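Local structure of chromosome partition protein Smc (Pyrococcus furiosus, 3NWC) at residues E27-I33 and K76-L81; L43-D48 and D112-Y116; L53-A58 and R148-G154; V106-V111 and L128-V134. The protein probably serves chromosome condensation and partitioning, its hinge domain, the part described here, joining two subunits into a homodimer and binding DNA. One frame throughout, in Å; residues are numbered along the deposited sequence.

How the contacts relate
Contacts 2, 3 and 4 form one continuous body, whereas contact 1 stands apart, its centre about 27 Å from that of contact 2 and 32 to 34 Å from those of contacts 3 and 4. Contacts 3 and 4, their centres about 9 Å apart, share the five-stranded mixed sheet through neighbouring strands 148-151 and 131-134. Contact 2 packs on both, through Ile55 of helix 52-59 and through Leu108, Leu128 and Ile133. In sequence, the segments of contact 1 alternate with those of contacts 2 and 3 and precede those of contact 4. Contacts 1 and 3, on opposite sides of the chain's centre, both reach the second subunit, so distant parts of the fold border the hinge dimer interface.

Contact 1: residues E27-I33 and K76-L81; sequences ELKRSGI and KAIKYL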
# COMPACT_ATOMS: atom_id res chain seq x y z
N GLU A 27 -12.72 5.62 16.32
CA GLU A 27 -12.35 5.89 17.71
C GLU A 27 -11.63 7.24 17.85
O GLU A 27 -11.67 7.85 18.92
CB GLU A 27 -11.49 4.76 18.28
CG GLU A 27 -12.06 4.07 19.51
CD GLU A 27 -11.49 4.62 20.81
OE1 GLU A 27 -10.47 5.33 20.77
OE2 GLU A 27 -12.07 4.33 21.88
N LEU A 28 -10.97 7.70 16.79
CA LEU A 28 -10.28 8.99 16.81
C LEU A 28 -11.24 10.17 16.93
O LEU A 28 -10.89 11.21 17.49
CB LEU A 28 -9.41 9.18 15.56
CG LEU A 28 -7.96 8.70 15.59
CD1 LEU A 28 -7.26 9.06 14.29
CD2 LEU A 28 -7.20 9.30 16.77
N LYS A 29 -12.45 10.02 16.39
CA LYS A 29 -13.43 11.11 16.44
C LYS A 29 -14.02 11.28 17.84
O LYS A 29 -14.89 12.12 18.06
CB LYS A 29 -14.54 10.90 15.40
CG LYS A 29 -14.06 11.00 13.96
CD LYS A 29 -15.22 11.20 13.00
CE LYS A 29 -15.90 12.56 13.21
NZ LYS A 29 -14.99 13.71 12.91
N ARG A 30 -13.52 10.48 18.78
CA ARG A 30 -13.97 10.57 20.16
C ARG A 30 -12.77 10.82 21.07
O ARG A 30 -12.85 10.69 22.29
CB ARG A 30 -14.69 9.28 20.57
CG ARG A 30 -16.01 9.06 19.85
CD ARG A 30 -17.04 10.11 20.24
NE ARG A 30 -17.44 10.01 21.64
CZ ARG A 30 -18.35 10.77 22.22
NH1 ARG A 30 -18.97 11.72 21.53
NH2 ARG A 30 -18.65 10.60 23.50
N SER A 31 -11.65 11.18 20.46
CA SER A 31 -10.45 11.51 21.20
C SER A 31 -10.44 12.98 21.62
O SER A 31 -9.66 13.38 22.49
CB SER A 31 -9.22 11.23 20.34
OG SER A 31 -9.21 12.10 19.22
N GLY A 32 -11.29 13.78 20.99
CA GLY A 32 -11.34 15.21 21.26
C GLY A 32 -10.27 15.97 20.50
O GLY A 32 -10.16 17.19 20.60
N ILE A 33 -9.48 15.24 19.73
CA ILE A 33 -8.46 15.87 18.91
C ILE A 33 -9.13 16.55 17.71
O ILE A 33 -9.81 15.90 16.92
CB ILE A 33 -7.42 14.85 18.42
CG1 ILE A 33 -6.76 14.16 19.62
CG2 ILE A 33 -6.38 15.52 17.53
CD1 ILE A 33 -5.76 13.07 19.25
N LYS A 76 -0.44 14.06 17.32
CA LYS A 76 -1.33 13.87 18.47
C LYS A 76 -2.16 12.60 18.29
O LYS A 76 -2.34 11.82 19.23
CB LYS A 76 -2.26 15.07 18.66
CG LYS A 76 -1.58 16.29 19.28
CD LYS A 76 -2.56 17.44 19.46
CE LYS A 76 -3.82 16.99 20.20
NZ LYS A 76 -4.77 18.12 20.44
N ALA A 77 -2.68 12.41 17.08
CA ALA A 77 -3.51 11.25 16.79
C ALA A 77 -2.70 9.95 16.94
O ALA A 77 -3.23 8.95 17.42
CB ALA A 77 -4.10 11.35 15.40
N ILE A 78 -1.44 9.97 16.52
CA ILE A 78 -0.58 8.81 16.68
C ILE A 78 -0.31 8.49 18.15
O ILE A 78 -0.25 7.32 18.53
CB ILE A 78 0.74 8.98 15.89
CG1 ILE A 78 0.44 8.99 14.39
CG2 ILE A 78 1.74 7.88 16.25
CD1 ILE A 78 1.62 9.34 13.51
N LYS A 79 -0.16 9.51 18.98
CA LYS A 79 -0.00 9.26 20.42
C LYS A 79 -1.24 8.59 20.99
O LYS A 79 -1.13 7.70 21.83
CB LYS A 79 0.27 10.56 21.19
CG LYS A 79 1.68 11.09 21.03
CD LYS A 79 1.94 12.23 22.01
CE LYS A 79 3.26 12.92 21.70
NZ LYS A 79 4.41 11.98 21.67
N TYR A 80 -2.41 9.02 20.52
CA TYR A 80 -3.68 8.48 21.00
C TYR A 80 -3.80 7.01 20.59
O TYR A 80 -4.19 6.15 21.39
CB TYR A 80 -4.84 9.31 20.46
CG TYR A 80 -6.20 8.89 21.00
CD1 TYR A 80 -6.73 9.48 22.15
CD2 TYR A 80 -6.96 7.93 20.36
CE1 TYR A 80 -7.96 9.10 22.65
CE2 TYR A 80 -8.20 7.55 20.84
CZ TYR A 80 -8.70 8.14 21.99
OH TYR A 80 -9.94 7.76 22.48
N LEU A 81 -3.47 6.72 19.33
CA LEU A 81 -3.50 5.34 18.84
C LEU A 81 -2.62 4.45 19.70
O LEU A 81 -2.99 3.32 20.02
CB LEU A 81 -3.02 5.27 17.39
CG LEU A 81 -3.86 5.93 16.30
CD1 LEU A 81 -3.14 5.71 14.98
CD2 LEU A 81 -5.27 5.37 16.25
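The CB of a serine sits over the face of a tyrosine ring: Ser31 CB lies 3.4 Å from the centroid of the Tyr80 ring and only 14° off its normal, a close CH-pi contact. The same ring is fixed at its edge, where Tyr80 OH donates a hydrogen bond to Glu27 OE1 at 3.0 Å, so one aromatic side chain on helix 71-83 engages both Glu27, in the weakly bonded helical part, and the turn around Ser31. Ser31 is held in place by its own hydroxyl. Its OG donates to Leu28 O at 2.6 Å and accepts from Ile33 N at 3.2 Å, the second bond closing an ST turn through Gly32. This turn brings Ile33 back against the helix, with Ile33 CD1 3.6 Å from Lys76 O, 3.8 Å from Ala77 CA and 4.1 Å from Tyr80 CB; Ile33 CG2 also meets the aliphatic part of Lys76, 4.0 Å from its CE. Leu28 fills the deeper side, where its CD2 lies 4.0 Å from Ala77 CB and 3.9 Å from Tyr80 CD2. Tyr80 and Leu81 also touch Leu86 in the loop after the helix. Strand 89-93 supports the contact, with Leu28 and Ala77 both packing on Phe91, while helix 71-83 of the hinge domain packs against the second subunit of the homodimer, Ile78 on its Ile163 and Leu81 on its Gly165.

Contact 2: residues L43-D48 and D112-Y116; sequences LIKVKD and DVIEY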
# COMPACT_ATOMS: atom_id res chain seq x y z
N LEU A 43 -14.71 10.78 2.16
CA LEU A 43 -14.66 12.15 1.68
C LEU A 43 -14.77 12.28 0.17
O LEU A 43 -14.88 13.39 -0.36
CB LEU A 43 -13.35 12.80 2.16
CG LEU A 43 -13.17 12.94 3.67
CD1 LEU A 43 -11.75 13.39 4.04
CD2 LEU A 43 -14.20 13.92 4.23
N ILE A 44 -14.74 11.15 -0.53
CA ILE A 44 -14.75 11.14 -1.99
C ILE A 44 -15.99 10.42 -2.47
O ILE A 44 -16.33 9.37 -1.95
CB ILE A 44 -13.50 10.41 -2.53
CG1 ILE A 44 -12.23 11.18 -2.16
CG2 ILE A 44 -13.59 10.21 -4.04
CD1 ILE A 44 -10.92 10.47 -2.53
N LYS A 45 -16.67 10.99 -3.47
CA LYS A 45 -17.85 10.37 -4.07
C LYS A 45 -17.59 10.16 -5.56
O LYS A 45 -17.03 11.03 -6.24
CB LYS A 45 -19.05 11.29 -3.87
CG LYS A 45 -20.32 10.85 -4.56
CD LYS A 45 -21.41 11.89 -4.32
CE LYS A 45 -22.79 11.29 -4.56
NZ LYS A 45 -23.82 12.36 -4.71
N VAL A 46 -17.98 9.00 -6.07
CA VAL A 46 -17.81 8.69 -7.48
C VAL A 46 -18.99 9.27 -8.27
O VAL A 46 -20.15 9.07 -7.89
CB VAL A 46 -17.67 7.17 -7.69
CG1 VAL A 46 -17.53 6.83 -9.16
CG2 VAL A 46 -16.44 6.68 -6.91
N LYS A 47 -18.71 10.01 -9.34
CA LYS A 47 -19.77 10.72 -10.06
C LYS A 47 -20.57 9.80 -10.97
O LYS A 47 -21.73 10.06 -11.26
CB LYS A 47 -19.19 11.86 -10.90
CG LYS A 47 -18.60 13.01 -10.11
CD LYS A 47 -18.15 14.10 -11.09
CE LYS A 47 -17.56 15.30 -10.39
NZ LYS A 47 -17.36 16.43 -11.34
N ASP A 48 -19.92 8.72 -11.40
CA ASP A 48 -20.46 7.84 -12.44
C ASP A 48 -20.08 6.39 -12.16
O ASP A 48 -18.89 6.04 -12.09
CB ASP A 48 -19.91 8.26 -13.80
CG ASP A 48 -20.40 7.39 -14.94
OD1 ASP A 48 -21.10 6.39 -14.69
OD2 ASP A 48 -20.07 7.71 -16.11
N ASP A 112 -11.48 13.77 -12.43
CA ASP A 112 -12.63 14.30 -13.17
C ASP A 112 -13.92 13.54 -12.86
O ASP A 112 -15.01 14.04 -13.11
CB ASP A 112 -12.38 14.25 -14.66
CG ASP A 112 -11.39 15.29 -15.11
OD1 ASP A 112 -10.89 16.05 -14.25
OD2 ASP A 112 -11.12 15.34 -16.32
N VAL A 113 -13.79 12.32 -12.33
CA VAL A 113 -14.98 11.50 -12.13
C VAL A 113 -15.36 11.34 -10.66
O VAL A 113 -16.17 10.48 -10.31
CB VAL A 113 -14.88 10.13 -12.84
CG1 VAL A 113 -14.65 10.32 -14.34
CG2 VAL A 113 -13.79 9.26 -12.21
N ILE A 114 -14.82 12.21 -9.80
CA ILE A 114 -15.15 12.21 -8.39
C ILE A 114 -15.53 13.61 -7.91
O ILE A 114 -15.21 14.62 -8.56
CB ILE A 114 -13.98 11.70 -7.52
CG1 ILE A 114 -12.74 12.57 -7.74
CG2 ILE A 114 -13.69 10.21 -7.80
CD1 ILE A 114 -11.58 12.26 -6.81
N GLU A 115 -16.21 13.65 -6.78
CA GLU A 115 -16.56 14.88 -6.11
C GLU A 115 -16.01 14.86 -4.70
O GLU A 115 -15.97 13.81 -4.05
CB GLU A 115 -18.09 15.07 -6.06
CG GLU A 115 -18.71 15.31 -7.40
CD GLU A 115 -20.19 15.58 -7.33
OE1 GLU A 115 -20.78 15.43 -6.24
OE2 GLU A 115 -20.77 15.96 -8.38
N TYR A 116 -15.56 16.01 -4.24
CA TYR A 116 -14.94 16.11 -2.93
C TYR A 116 -14.94 17.57 -2.54
O TYR A 116 -15.09 18.44 -3.40
CB TYR A 116 -13.50 15.57 -2.98
CG TYR A 116 -12.65 16.24 -4.02
CD1 TYR A 116 -12.62 15.77 -5.32
CD2 TYR A 116 -11.89 17.36 -3.71
CE1 TYR A 116 -11.86 16.40 -6.29
CE2 TYR A 116 -11.14 18.00 -4.67
CZ TYR A 116 -11.12 17.51 -5.95
OH TYR A 116 -10.35 18.14 -6.91
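Leu43 leads into the pairing with its carbonyl, Leu43 O lying 3.7 Å from Tyr116 CB, while its side chain packs on Ile120. Ile44 turns its CG2 to Ile114 CG2 at 3.8 Å, and Ile44 CA makes a CA-H...O contact with Glu115 O at 3.6 Å. Lys45 then forms the hydrogen-bonded pair of a two-stranded antiparallel ribbon of the hinge domain with Glu115: Lys45 N donates to Glu115 O at 3.0 Å and Glu115 N to Lys45 O at 2.8 Å. Val46 and Ile114 follow as a non-hydrogen-bonded pair, their CA atoms 4.5 Å apart, and both side chains face Ile55 of helix 52-59. Ile114 also reaches Val124 and Leu128 of helix 121-128, so the ribbon covers parts of two helices. Lys47 N donates to Val113 O at 2.8 Å, and the extended Lys47 side chain lies across the partner strand, with Lys47 CE 3.1 Å from Ile114 O and 3.2 Å from Glu115 CG. Asp48 turns out of the ribbon, its OD1 hydrogen-bonded to Ala50 N. The two faces thus differ in chemistry. Val46 and Ile114 form an apolar face against the helices, whereas Lys45 and Glu115 share the exposed one. There Lys45 NZ is 4.6 Å from Glu115 OE1 and Lys47 NZ 4.5 Å from Glu115 OE2, beyond salt-bridge range, so backbone bonds and apolar packing define the join.

Contact 3: residues L53-A58 and R148-G154; sequences LAIEVA and RMVTIEG
Helix 53-58 crosses extended strand 148-151 at 136° between their N-to-C directions, the axes 8.0 Å apart at closest; the nearest CA pair is Ala54-Ile152, 5.2 Å. After the strand, Thr151-Gly154 forms a type I turn closed by Gly154 N to Thr151 O at 3.0 Å, with Gly154 at phi/psi 108/18°. Apolar packing centres on Val150 (chi1 p): its CG1 lies 4.0 Å from both Ala54 CB and Ala58 CB, its CG2 3.8 Å from Val57 CG1. Leu53 (t, p) sets CD2 3.4 Å from Glu153 O, and Val57 CG1 is 3.6 Å from Gly154 O. This is a helix laid on one face of the hinge domain's mixed sheet, beside the dimer partner: Gly154 O accepts a hydrogen bond from Arg88 of the second subunit. Among polar links, Arg148 (t, t, t) NH1 donates to Ala58 O at 3.0 Å and also hydrogen-bonds to Thr131 OG1. Water 1 joins Ala54 N (3.0 Å) to Ile152 O (2.9 Å); water 2 joins Val57 O (2.8 Å) to Arg148 NH2 (3.1 Å).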
# COMPACT_ATOMS: atom_id res chain seq x y z
N LEU A 53 -15.23 0.88 -10.14
CA LEU A 53 -14.12 -0.05 -9.94
C LEU A 53 -12.77 0.64 -10.16
O LEU A 53 -11.82 0.47 -9.39
CB LEU A 53 -14.28 -1.28 -10.86
CG LEU A 53 -13.21 -2.38 -10.81
CD1 LEU A 53 -13.06 -2.98 -9.40
CD2 LEU A 53 -13.55 -3.48 -11.80
N ALA A 54 -12.67 1.43 -11.22
CA ALA A 54 -11.42 2.14 -11.49
C ALA A 54 -10.97 3.01 -10.32
O ALA A 54 -9.79 3.06 -9.98
CB ALA A 54 -11.57 2.98 -12.77
N ILE A 55 -11.92 3.71 -9.70
CA ILE A 55 -11.62 4.58 -8.57
C ILE A 55 -11.29 3.77 -7.31
O ILE A 55 -10.37 4.12 -6.57
CB ILE A 55 -12.76 5.58 -8.29
CG1 ILE A 55 -12.89 6.54 -9.49
CG2 ILE A 55 -12.50 6.36 -7.02
CD1 ILE A 55 -11.55 7.21 -9.83
N GLU A 56 -12.04 2.70 -7.06
CA GLU A 56 -11.70 1.81 -5.94
C GLU A 56 -10.27 1.32 -6.08
O GLU A 56 -9.49 1.36 -5.12
CB GLU A 56 -12.67 0.62 -5.89
CG GLU A 56 -12.27 -0.49 -4.91
CD GLU A 56 -12.31 -0.06 -3.46
OE1 GLU A 56 -13.15 0.79 -3.11
OE2 GLU A 56 -11.50 -0.58 -2.67
N VAL A 57 -9.92 0.83 -7.27
CA VAL A 57 -8.57 0.32 -7.52
C VAL A 57 -7.50 1.42 -7.43
O VAL A 57 -6.43 1.24 -6.83
CB VAL A 57 -8.49 -0.41 -8.89
CG1 VAL A 57 -7.05 -0.74 -9.27
CG2 VAL A 57 -9.37 -1.68 -8.88
N ALA A 58 -7.78 2.57 -8.03
CA ALA A 58 -6.76 3.61 -8.04
C ALA A 58 -6.50 4.21 -6.66
O ALA A 58 -5.38 4.67 -6.37
CB ALA A 58 -7.09 4.71 -9.07
N ARG A 148 0.61 7.22 -14.45
CA ARG A 148 -0.19 6.34 -13.57
C ARG A 148 -1.54 6.08 -14.21
O ARG A 148 -2.29 7.01 -14.50
CB ARG A 148 -0.36 6.92 -12.16
CG ARG A 148 -1.00 5.94 -11.15
CD ARG A 148 -1.06 6.54 -9.75
NE ARG A 148 -1.06 5.50 -8.70
CZ ARG A 148 -2.14 5.07 -8.07
NH1 ARG A 148 -3.34 5.56 -8.37
NH2 ARG A 148 -2.03 4.13 -7.13
N MSE A 149 -1.87 4.80 -14.43
CA MSE A 149 -3.10 4.44 -15.12
C MSE A 149 -3.87 3.36 -14.36
O MSE A 149 -3.29 2.51 -13.70
CB MSE A 149 -2.81 3.95 -16.53
CG MSE A 149 -2.17 4.99 -17.44
SE MSE A 149 -1.42 4.13 -19.01
CE MSE A 149 -0.01 3.11 -18.13
N VAL A 150 -5.19 3.41 -14.49
CA VAL A 150 -6.01 2.31 -13.99
C VAL A 150 -6.93 1.96 -15.15
O VAL A 150 -7.42 2.86 -15.84
CB VAL A 150 -6.79 2.72 -12.72
CG1 VAL A 150 -7.67 3.97 -12.97
CG2 VAL A 150 -7.61 1.56 -12.21
N THR A 151 -7.13 0.68 -15.42
CA THR A 151 -8.06 0.30 -16.49
C THR A 151 -9.46 0.24 -15.92
O THR A 151 -9.64 0.13 -14.72
CB THR A 151 -7.72 -1.04 -17.15
OG1 THR A 151 -7.96 -2.12 -16.23
CG2 THR A 151 -6.27 -1.06 -17.61
N ILE A 152 -10.46 0.32 -16.80
CA ILE A 152 -11.83 0.30 -16.36
C ILE A 152 -12.14 -1.01 -15.63
O ILE A 152 -13.00 -1.04 -14.76
CB ILE A 152 -12.80 0.47 -17.55
CG1 ILE A 152 -12.84 1.93 -17.97
CG2 ILE A 152 -14.20 0.04 -17.16
CD1 ILE A 152 -13.67 2.79 -17.04
N GLU A 153 -11.41 -2.06 -15.97
CA GLU A 153 -11.67 -3.38 -15.39
C GLU A 153 -10.79 -3.68 -14.18
O GLU A 153 -10.92 -4.73 -13.55
CB GLU A 153 -11.54 -4.47 -16.45
CG GLU A 153 -12.67 -4.42 -17.47
CD GLU A 153 -14.04 -4.42 -16.82
OE1 GLU A 153 -14.14 -4.87 -15.65
OE2 GLU A 153 -15.01 -3.99 -17.46
N GLY A 154 -9.89 -2.75 -13.86
CA GLY A 154 -9.22 -2.77 -12.58
C GLY A 154 -7.76 -3.17 -12.52
O GLY A 154 -7.27 -3.54 -11.45
O HOH W 1 -14.47 1.10 -13.56
O HOH W 2 -3.89 1.97 -5.83

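Contact 4: residues V106-V111 and L128-V134; sequences VGLPAV and LGDTVIV
This is antiparallel strand pairing at one edge of the hinge domain's five-stranded mixed sheet, where short strand 108-109 borders strand 131-134. Leu108 and Ile133 are the hydrogen-bonded pair (CA-CA 5.1 Å): Leu108 N to Ile133 O, 3.2 Å, and Ile133 N to Leu108 O, 2.8 Å. Pro109 and Val132 are the non-hydrogen-bonded pair (CA-CA 4.4 Å). Gly107 is extended (-175/-153°) and passes tightly over Val132 (chi1 t), whose CG1 is 3.2 Å from Gly107 C; a CB on Gly107 would clash there. Val106 CG1 meets Val134 CG1 at 3.7 Å. A 3-10 segment begins at Ala110, whose N donates a hydrogen bond to Thr131 O at 2.9 Å. Ala110 CB lies 4.0 Å from Thr131 CB and 4.2 Å from Ile133 CG1 (Ile133 m, t), facing Ile55 of helix 52-59. Leu128-Thr131 is a type I turn closed by Thr131 N to Leu128 O at 3.1 Å. Water 3 accepts from Val111 N (3.2 Å) and donates to Leu128 O (2.7 Å) and Thr131 O (3.0 Å).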
# COMPACT_ATOMS: atom_id res chain seq x y z
N VAL A 106 -3.23 10.85 -22.32
CA VAL A 106 -3.46 9.42 -22.52
C VAL A 106 -4.91 9.01 -22.24
O VAL A 106 -5.43 8.09 -22.86
CB VAL A 106 -2.50 8.58 -21.66
CG1 VAL A 106 -3.03 7.17 -21.44
CG2 VAL A 106 -1.12 8.56 -22.30
N GLY A 107 -5.57 9.70 -21.32
CA GLY A 107 -6.94 9.35 -21.03
C GLY A 107 -7.60 10.29 -20.05
O GLY A 107 -7.21 11.45 -19.93
N LEU A 108 -8.59 9.78 -19.33
CA LEU A 108 -9.43 10.61 -18.48
C LEU A 108 -8.89 10.69 -17.07
O LEU A 108 -8.80 9.67 -16.37
CB LEU A 108 -10.84 10.00 -18.45
CG LEU A 108 -11.91 10.57 -17.51
CD1 LEU A 108 -12.29 12.01 -17.92
CD2 LEU A 108 -13.14 9.67 -17.55
N PRO A 109 -8.52 11.91 -16.62
CA PRO A 109 -8.04 12.05 -15.24
C PRO A 109 -9.06 11.54 -14.22
O PRO A 109 -10.24 11.89 -14.26
CB PRO A 109 -7.89 13.56 -15.08
CG PRO A 109 -7.53 14.02 -16.47
CD PRO A 109 -8.37 13.16 -17.39
N ALA A 110 -8.58 10.73 -13.29
CA ALA A 110 -9.49 10.15 -12.31
C ALA A 110 -10.21 11.20 -11.48
O ALA A 110 -11.36 11.01 -11.09
CB ALA A 110 -8.73 9.15 -11.40
N VAL A 111 -9.54 12.31 -11.20
CA VAL A 111 -10.16 13.36 -10.41
C VAL A 111 -11.40 13.93 -11.11
O VAL A 111 -12.27 14.49 -10.45
CB VAL A 111 -9.20 14.52 -10.08
CG1 VAL A 111 -8.01 14.02 -9.27
CG2 VAL A 111 -8.73 15.22 -11.36
N LEU A 128 -5.00 10.72 -6.10
CA LEU A 128 -5.55 10.44 -7.42
C LEU A 128 -5.14 11.43 -8.50
O LEU A 128 -5.52 11.27 -9.65
CB LEU A 128 -7.08 10.42 -7.33
CG LEU A 128 -7.63 9.22 -6.53
CD1 LEU A 128 -9.12 9.42 -6.28
CD2 LEU A 128 -7.39 7.94 -7.32
N GLY A 129 -4.35 12.43 -8.11
CA GLY A 129 -4.03 13.55 -8.99
C GLY A 129 -3.25 13.28 -10.26
O GLY A 129 -3.34 14.04 -11.22
N ASP A 130 -2.49 12.19 -10.29
CA ASP A 130 -1.82 11.84 -11.54
C ASP A 130 -2.32 10.53 -12.11
O ASP A 130 -1.70 9.97 -13.01
CB ASP A 130 -0.29 11.88 -11.40
CG ASP A 130 0.28 10.76 -10.53
OD1 ASP A 130 -0.48 10.06 -9.82
OD2 ASP A 130 1.51 10.58 -10.56
N THR A 131 -3.48 10.06 -11.63
CA THR A 131 -4.08 8.85 -12.18
C THR A 131 -4.95 9.14 -13.40
O THR A 131 -5.82 10.00 -13.37
CB THR A 131 -4.91 8.07 -11.14
OG1 THR A 131 -4.09 7.78 -10.02
CG2 THR A 131 -5.42 6.77 -11.73
N VAL A 132 -4.72 8.37 -14.45
CA VAL A 132 -5.54 8.41 -15.63
C VAL A 132 -6.27 7.10 -15.84
O VAL A 132 -5.73 6.01 -15.61
CB VAL A 132 -4.66 8.74 -16.87
CG1 VAL A 132 -5.48 8.76 -18.13
CG2 VAL A 132 -3.94 10.06 -16.65
N ILE A 133 -7.54 7.20 -16.25
CA ILE A 133 -8.35 6.04 -16.54
C ILE A 133 -8.27 5.75 -18.03
O ILE A 133 -8.49 6.64 -18.86
CB ILE A 133 -9.81 6.28 -16.14
CG1 ILE A 133 -9.90 6.71 -14.67
CG2 ILE A 133 -10.66 5.04 -16.41
CD1 ILE A 133 -11.29 7.16 -14.23
N VAL A 134 -7.93 4.51 -18.35
CA VAL A 134 -7.85 4.04 -19.72
C VAL A 134 -8.75 2.81 -19.88
O VAL A 134 -9.12 2.17 -18.89
CB VAL A 134 -6.40 3.69 -20.11
CG1 VAL A 134 -5.47 4.86 -19.78
CG2 VAL A 134 -5.94 2.45 -19.39
O HOH W 3 -6.43 12.53 -11.90